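PDB 3BO7: peptidyl-prolyl cis-trans isomerase cyclophilin-type from Toxoplasma gondii, which probably speeds protein folding by catalysing cis-trans isomerisation of peptide bonds that precede proline, as a member of the cyclophilin family. Local coordinates for residues Ala24-Arg29 / Asp94-His99; Asp32-Leu37 / Thr134-Val139. All coordinates share one frame; numbering follows the deposited sequence.

Contact 1: Ala24-Arg29 / Asp94-His99. With SO4 (sulfate ion), chain I; EDO (1,2-ethanediol), chain N.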
loop_
_atom_site.group_PDB
_atom_site.type_symbol
_atom_site.label_atom_id
_atom_site.label_comp_id
_atom_site.label_asym_id
_atom_site.label_seq_id
_atom_site.Cartn_x
_atom_site.Cartn_y
_atom_site.Cartn_z
ATOM N N ALA A 24 -5.981 7.291 -9.958
ATOM C CA ALA A 24 -6.734 6.534 -10.960
ATOM C C ALA A 24 -6.573 7.080 -12.374
ATOM O O ALA A 24 -6.868 6.380 -13.356
ATOM C CB ALA A 24 -8.195 6.513 -10.581
ATOM N N ASP A 25 -6.115 8.329 -12.469
ATOM C CA ASP A 25 -5.856 8.972 -13.752
ATOM C C ASP A 25 -4.543 8.518 -14.412
ATOM O O ASP A 25 -4.441 8.495 -15.645
ATOM C CB ASP A 25 -5.903 10.506 -13.622
ATOM C CG ASP A 25 -4.960 11.055 -12.544
ATOM O OD1 ASP A 25 -4.627 10.345 -11.572
ATOM O OD2 ASP A 25 -4.562 12.231 -12.669
ATOM N N MET A 26 -3.555 8.156 -13.592
ATOM C CA MET A 26 -2.211 7.812 -14.067
ATOM C C MET A 26 -1.857 6.342 -13.817
ATOM O O MET A 26 -0.980 5.789 -14.482
ATOM C CB MET A 26 -1.160 8.720 -13.418
ATOM C CG MET A 26 -1.192 10.161 -13.904
ATOM S SD MET A 26 -0.057 11.257 -13.021
ATOM C CE MET A 26 -0.972 11.645 -11.535
ATOM N N ALA A 27 -2.534 5.720 -12.856
ATOM C CA ALA A 27 -2.352 4.298 -12.566
ATOM C C ALA A 27 -3.699 3.585 -12.351
ATOM O O ALA A 27 -3.928 3.007 -11.288
ATOM C CB ALA A 27 -1.406 4.098 -11.361
ATOM N N PRO A 28 -4.582 3.614 -13.375
ATOM C CA PRO A 28 -5.945 3.072 -13.294
ATOM C C PRO A 28 -6.052 1.614 -12.853
ATOM O O PRO A 28 -6.913 1.292 -12.036
ATOM C CB PRO A 28 -6.481 3.232 -14.730
ATOM C CG PRO A 28 -5.273 3.512 -15.584
ATOM C CD PRO A 28 -4.318 4.202 -14.706
ATOM N N ARG A 29 -5.195 0.741 -13.377
ATOM C CA ARG A 29 -5.298 -0.699 -13.078
ATOM C C ARG A 29 -4.978 -1.011 -11.621
ATOM O O ARG A 29 -5.658 -1.828 -10.986
ATOM C CB ARG A 29 -4.400 -1.508 -14.012
ATOM C CG ARG A 29 -4.787 -1.399 -15.475
ATOM C CD ARG A 29 -5.397 -2.696 -15.980
ATOM N NE ARG A 29 -6.842 -2.764 -15.823
ATOM C CZ ARG A 29 -7.545 -3.896 -15.836
ATOM N NH1 ARG A 29 -6.935 -5.070 -15.973
ATOM N NH2 ARG A 29 -8.867 -3.849 -15.686
ATOM N N ASP A 94 4.652 6.685 -14.736
ATOM C CA ASP A 94 4.326 8.002 -15.248
ATOM C C ASP A 94 5.386 8.930 -14.683
ATOM O O ASP A 94 5.715 8.842 -13.504
ATOM C CB ASP A 94 2.918 8.411 -14.785
ATOM C CG ASP A 94 2.372 9.632 -15.527
ATOM O OD1 ASP A 94 2.984 10.723 -15.464
ATOM O OD2 ASP A 94 1.294 9.508 -16.143
ATOM N N ASN A 95 5.929 9.811 -15.518
ATOM C CA ASN A 95 7.057 10.665 -15.118
ATOM C C ASN A 95 6.715 11.675 -14.039
ATOM O O ASN A 95 7.596 12.164 -13.342
ATOM C CB ASN A 95 7.639 11.415 -16.324
ATOM C CG ASN A 95 8.213 10.488 -17.375
ATOM O OD1 ASN A 95 8.018 10.710 -18.572
ATOM N ND2 ASN A 95 8.927 9.449 -16.943
ATOM N N ARG A 96 5.432 11.993 -13.925
ATOM C CA ARG A 96 4.950 12.924 -12.916
ATOM C C ARG A 96 4.802 12.243 -11.561
ATOM O O ARG A 96 4.577 12.911 -10.544
ATOM C CB ARG A 96 3.624 13.536 -13.366
ATOM C CG ARG A 96 3.731 14.355 -14.665
ATOM C CD ARG A 96 2.362 14.600 -15.281
ATOM N NE ARG A 96 1.814 13.384 -15.879
ATOM C CZ ARG A 96 0.596 13.281 -16.411
ATOM N NH1 ARG A 96 -0.228 14.328 -16.424
ATOM N NH2 ARG A 96 0.197 12.125 -16.923
ATOM N N LEU A 97 4.937 10.916 -11.554
ATOM C CA LEU A 97 4.858 10.118 -10.335
ATOM C C LEU A 97 6.202 9.484 -9.981
ATOM O O LEU A 97 6.639 8.511 -10.608
ATOM C CB LEU A 97 3.764 9.051 -10.448
ATOM C CG LEU A 97 2.319 9.550 -10.494
ATOM C CD1 LEU A 97 1.363 8.380 -10.654
ATOM C CD2 LEU A 97 1.985 10.379 -9.259
ATOM N N VAL A 98 6.840 10.059 -8.962
ATOM C CA VAL A 98 8.156 9.636 -8.488
ATOM C C VAL A 98 8.138 9.388 -6.970
ATOM O O VAL A 98 7.311 9.965 -6.255
ATOM C CB VAL A 98 9.261 10.651 -8.877
ATOM C CG1 VAL A 98 9.412 10.719 -10.404
ATOM C CG2 VAL A 98 8.981 12.042 -8.291
ATOM N N HIS A 99 9.030 8.514 -6.493
ATOM C CA HIS A 99 9.107 8.167 -5.074
ATOM C C HIS A 99 9.848 9.256 -4.310
ATOM O O HIS A 99 10.913 9.023 -3.735
ATOM C CB HIS A 99 9.783 6.802 -4.870
ATOM C CG HIS A 99 9.090 5.676 -5.574
ATOM N ND1 HIS A 99 9.302 5.390 -6.905
ATOM C CD2 HIS A 99 8.164 4.792 -5.140
ATOM C CE1 HIS A 99 8.551 4.362 -7.256
ATOM N NE2 HIS A 99 7.851 3.980 -6.202
HETATM S S SO4 I . -3.291 -5.661 -16.886
HETATM O O1 SO4 I . -3.075 -4.431 -16.143
HETATM O O2 SO4 I . -4.496 -6.327 -16.401
HETATM O O3 SO4 I . -3.450 -5.384 -18.318
HETATM O O4 SO4 I . -2.120 -6.516 -16.708
HETATM C C1 EDO N . -11.660 -6.211 -15.764
HETATM O O1 EDO N . -10.419 -6.892 -15.986
HETATM C C2 EDO N . -12.766 -7.249 -15.604
HETATM O O2 EDO N . -13.875 -6.702 -14.876
HETATM O O HOH W 1 -0.067 7.490 -16.865
#
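M26 has CG anti to its carbonyl carbon (chi1 -71°), and its chain runs out from there to SD before it bends at chi3. This carries the thioether across to D94, R96 and L97. D94 has CG anti to its backbone N (chi1 -167°), and the D94 and M26 side chains cross at about a right angle. M26 CG lies 3.4 Å from D94 OD2. M26 SD sits over one face of the R96 guanidinium, offset toward the rim. On the apolar side M26 CB meets L97 CD1 at 3.8 Å, and M26 CE reaches L97 CD2 at 3.9 Å.

The D94-R96 pair is held side-on. R96 NE donates to D94 OD1 at 2.9 Å, and R96 NH2 donates to D94 OD2 at the same length. D94 OD1 also takes the backbone N of R96 through its anti lone pair at 3.2 Å, which makes an Asx turn. D94 to L97 form a type I beta turn, closed by L97 N to D94 O. The carboxylate and guanidinium thus fix each other's rotation beside M26.

In the cyclophilin fold this contact joins two loops at the surface. One leads from strand 16-22 into helix 28-39, with A27 at the N-cap position. The other precedes strand 104-107. At the helix start, R29 N is hydrogen-bonded to E92 OE2, just before the second segment. R29 NH1 holds a sulfate, probably from the crystallisation liquor, through SO4 O2 at 2.8 Å.

Contact 2: Asp32-Leu37 / Thr134-Val139. With EDO (1,2-ethanediol), chain N.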
loop_
_atom_site.group_PDB
_atom_site.type_symbol
_atom_site.label_atom_id
_atom_site.label_comp_id
_atom_site.label_asym_id
_atom_site.label_seq_id
_atom_site.Cartn_x
_atom_site.Cartn_y
_atom_site.Cartn_z
ATOM N N ASP A 32 -7.891 0.498 -9.495
ATOM C CA ASP A 32 -9.042 -0.383 -9.680
ATOM C C ASP A 32 -8.917 -1.681 -8.885
ATOM O O ASP A 32 -9.814 -2.036 -8.116
ATOM C CB ASP A 32 -9.232 -0.690 -11.160
ATOM C CG ASP A 32 -10.622 -1.163 -11.477
ATOM O OD1 ASP A 32 -11.462 -1.223 -10.548
ATOM O OD2 ASP A 32 -10.877 -1.467 -12.664
ATOM N N SER A 33 -7.795 -2.375 -9.057
ATOM C CA SER A 33 -7.513 -3.595 -8.300
ATOM C C SER A 33 -7.682 -3.369 -6.807
ATOM O O SER A 33 -8.343 -4.163 -6.123
ATOM C CB SER A 33 -6.094 -4.094 -8.591
ATOM O OG SER A 33 -5.790 -5.228 -7.801
ATOM N N PHE A 34 -7.079 -2.285 -6.312
ATOM C CA PHE A 34 -7.038 -1.987 -4.886
ATOM C C PHE A 34 -8.454 -1.780 -4.343
ATOM O O PHE A 34 -8.809 -2.315 -3.286
ATOM C CB PHE A 34 -6.167 -0.748 -4.640
ATOM C CG PHE A 34 -5.819 -0.514 -3.189
ATOM C CD1 PHE A 34 -4.700 -1.116 -2.622
ATOM C CD2 PHE A 34 -6.609 0.309 -2.389
ATOM C CE1 PHE A 34 -4.364 -0.901 -1.277
ATOM C CE2 PHE A 34 -6.282 0.523 -1.038
ATOM C CZ PHE A 34 -5.158 -0.087 -0.488
ATOM N N LEU A 35 -9.252 -1.011 -5.094
ATOM C CA LEU A 35 -10.624 -0.670 -4.729
ATOM C C LEU A 35 -11.536 -1.878 -4.829
ATOM O O LEU A 35 -12.428 -2.055 -3.996
ATOM C CB LEU A 35 -11.146 0.514 -5.571
ATOM C CG LEU A 35 -10.470 1.874 -5.293
ATOM C CD1 LEU A 35 -10.745 2.896 -6.393
ATOM C CD2 LEU A 35 -10.859 2.451 -3.932
ATOM N N ARG A 36 -11.304 -2.723 -5.825
ATOM C CA ARG A 36 -12.028 -4.000 -5.904
ATOM C C ARG A 36 -11.758 -4.895 -4.686
ATOM O O ARG A 36 -12.651 -5.620 -4.242
ATOM C CB ARG A 36 -11.730 -4.740 -7.207
ATOM C CG ARG A 36 -12.332 -4.075 -8.445
ATOM C CD ARG A 36 -12.159 -4.918 -9.682
ATOM N NE ARG A 36 -12.140 -4.115 -10.901
ATOM C CZ ARG A 36 -12.450 -4.583 -12.108
ATOM N NH1 ARG A 36 -12.822 -5.846 -12.250
ATOM N NH2 ARG A 36 -12.400 -3.791 -13.176
ATOM N N LEU A 37 -10.544 -4.813 -4.139
ATOM C CA LEU A 37 -10.157 -5.570 -2.942
ATOM C C LEU A 37 -10.728 -4.940 -1.679
ATOM O O LEU A 37 -11.189 -5.655 -0.786
ATOM C CB LEU A 37 -8.627 -5.687 -2.826
ATOM C CG LEU A 37 -7.870 -6.585 -3.813
ATOM C CD1 LEU A 37 -6.374 -6.416 -3.634
ATOM C CD2 LEU A 37 -8.265 -8.040 -3.663
ATOM N N THR A 134 4.824 0.536 -9.381
ATOM C CA THR A 134 3.660 1.347 -9.689
ATOM C C THR A 134 3.301 2.209 -8.487
ATOM O O THR A 134 2.881 1.688 -7.450
ATOM C CB THR A 134 2.420 0.488 -10.047
ATOM O OG1 THR A 134 2.683 -0.296 -11.219
ATOM C CG2 THR A 134 1.206 1.381 -10.303
ATOM N N ILE A 135 3.507 3.517 -8.631
ATOM C CA ILE A 135 3.014 4.500 -7.687
ATOM C C ILE A 135 1.568 4.715 -8.066
ATOM O O ILE A 135 1.269 5.036 -9.224
ATOM C CB ILE A 135 3.777 5.846 -7.805
ATOM C CG1 ILE A 135 5.189 5.700 -7.231
ATOM C CG2 ILE A 135 3.003 6.983 -7.103
ATOM C CD1 ILE A 135 6.179 6.707 -7.754
ATOM N N PHE A 136 0.666 4.533 -7.106
ATOM C CA PHE A 136 -0.751 4.657 -7.415
ATOM C C PHE A 136 -1.503 5.556 -6.442
ATOM O O PHE A 136 -2.716 5.720 -6.553
ATOM C CB PHE A 136 -1.415 3.271 -7.591
ATOM C CG PHE A 136 -1.497 2.445 -6.325
ATOM C CD1 PHE A 136 -2.723 2.248 -5.687
ATOM C CD2 PHE A 136 -0.366 1.834 -5.790
ATOM C CE1 PHE A 136 -2.810 1.485 -4.533
ATOM C CE2 PHE A 136 -0.452 1.074 -4.633
ATOM C CZ PHE A 136 -1.674 0.893 -4.007
ATOM N N GLY A 137 -0.780 6.159 -5.510
ATOM C CA GLY A 137 -1.394 7.119 -4.614
ATOM C C GLY A 137 -0.454 7.917 -3.739
ATOM O O GLY A 137 0.772 7.838 -3.866
ATOM N N ARG A 138 -1.055 8.701 -2.852
ATOM C CA ARG A 138 -0.323 9.446 -1.837
ATOM C C ARG A 138 -1.183 9.663 -0.599
ATOM O O ARG A 138 -2.407 9.778 -0.688
ATOM C CB ARG A 138 0.175 10.784 -2.385
ATOM C CG ARG A 138 -0.934 11.658 -2.957
ATOM C CD ARG A 138 -0.463 13.081 -3.170
ATOM N NE ARG A 138 -1.557 13.930 -3.632
ATOM C CZ ARG A 138 -1.675 15.225 -3.352
ATOM N NH1 ARG A 138 -0.771 15.837 -2.596
ATOM N NH2 ARG A 138 -2.706 15.911 -3.821
ATOM N N VAL A 139 -0.528 9.712 0.555
ATOM C CA VAL A 139 -1.178 10.053 1.820
ATOM C C VAL A 139 -1.384 11.571 1.862
ATOM O O VAL A 139 -0.425 12.329 1.847
ATOM C CB VAL A 139 -0.333 9.563 3.035
ATOM C CG1 VAL A 139 -1.015 9.888 4.359
ATOM C CG2 VAL A 139 -0.075 8.075 2.940
HETATM C C1 EDO N . -11.660 -6.211 -15.764
HETATM O O1 EDO N . -10.419 -6.892 -15.986
HETATM C C2 EDO N . -12.766 -7.249 -15.604
HETATM O O2 EDO N . -13.875 -6.702 -14.876
#
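F136 carries this contact from the strand side, and F34 meets it from helix 28-39. Before it in the strand segment, T134 OG1 is hydrogen-bonded to E92 N, and the T134 side chain touches A30 of the same helix.

At F136 the chain turns its ring toward the helix. CG lies between the backbone N and the carbonyl carbon (chi1 67°). F136 CE1 comes to 3.7 Å from F34 CD1. F34 CD1 lies at the edge of the F136 ring, near its plane. The two ring planes stand at 54° and the centroids are 5.5 Å apart, so the pair is oblique. F34 is turned to meet it with CG anti to its backbone N (chi1 -168°). F34 also stacks on F43, while F136 packs on A30, C31, L22, L105 and M107. Both rings are buried.

G137 follows, and with F136 it faces L105 in a classic beta bulge. Helix 28-39 packs its aromatic and apolar side chains against the barrel, as in cyclophilins, where two helices cap the ends of an eight-stranded antiparallel beta barrel.

How the contacts relate
Contact 1 and contact 2 both use helix 28-39, contact 1 at its start and contact 2 further along. Their centres lie about 10 Å apart. Contact 1 is at the surface, about 14 Å from the centre of the chain; contact 2 is buried, about 7 Å from it. I135 joins them: I135 CG1 packs 3.3 Å from H99 NE2, and I135 O lies 3.5 Å from A27 CB. A27 also touches F136. Along the chain the four segments alternate. One ethanediol, probably from the crystallisation liquor, bridges R29 of contact 1, by a weak bond, and R36 of contact 2, where R36 NH1 donates to EDO O2 at 3.0 Å.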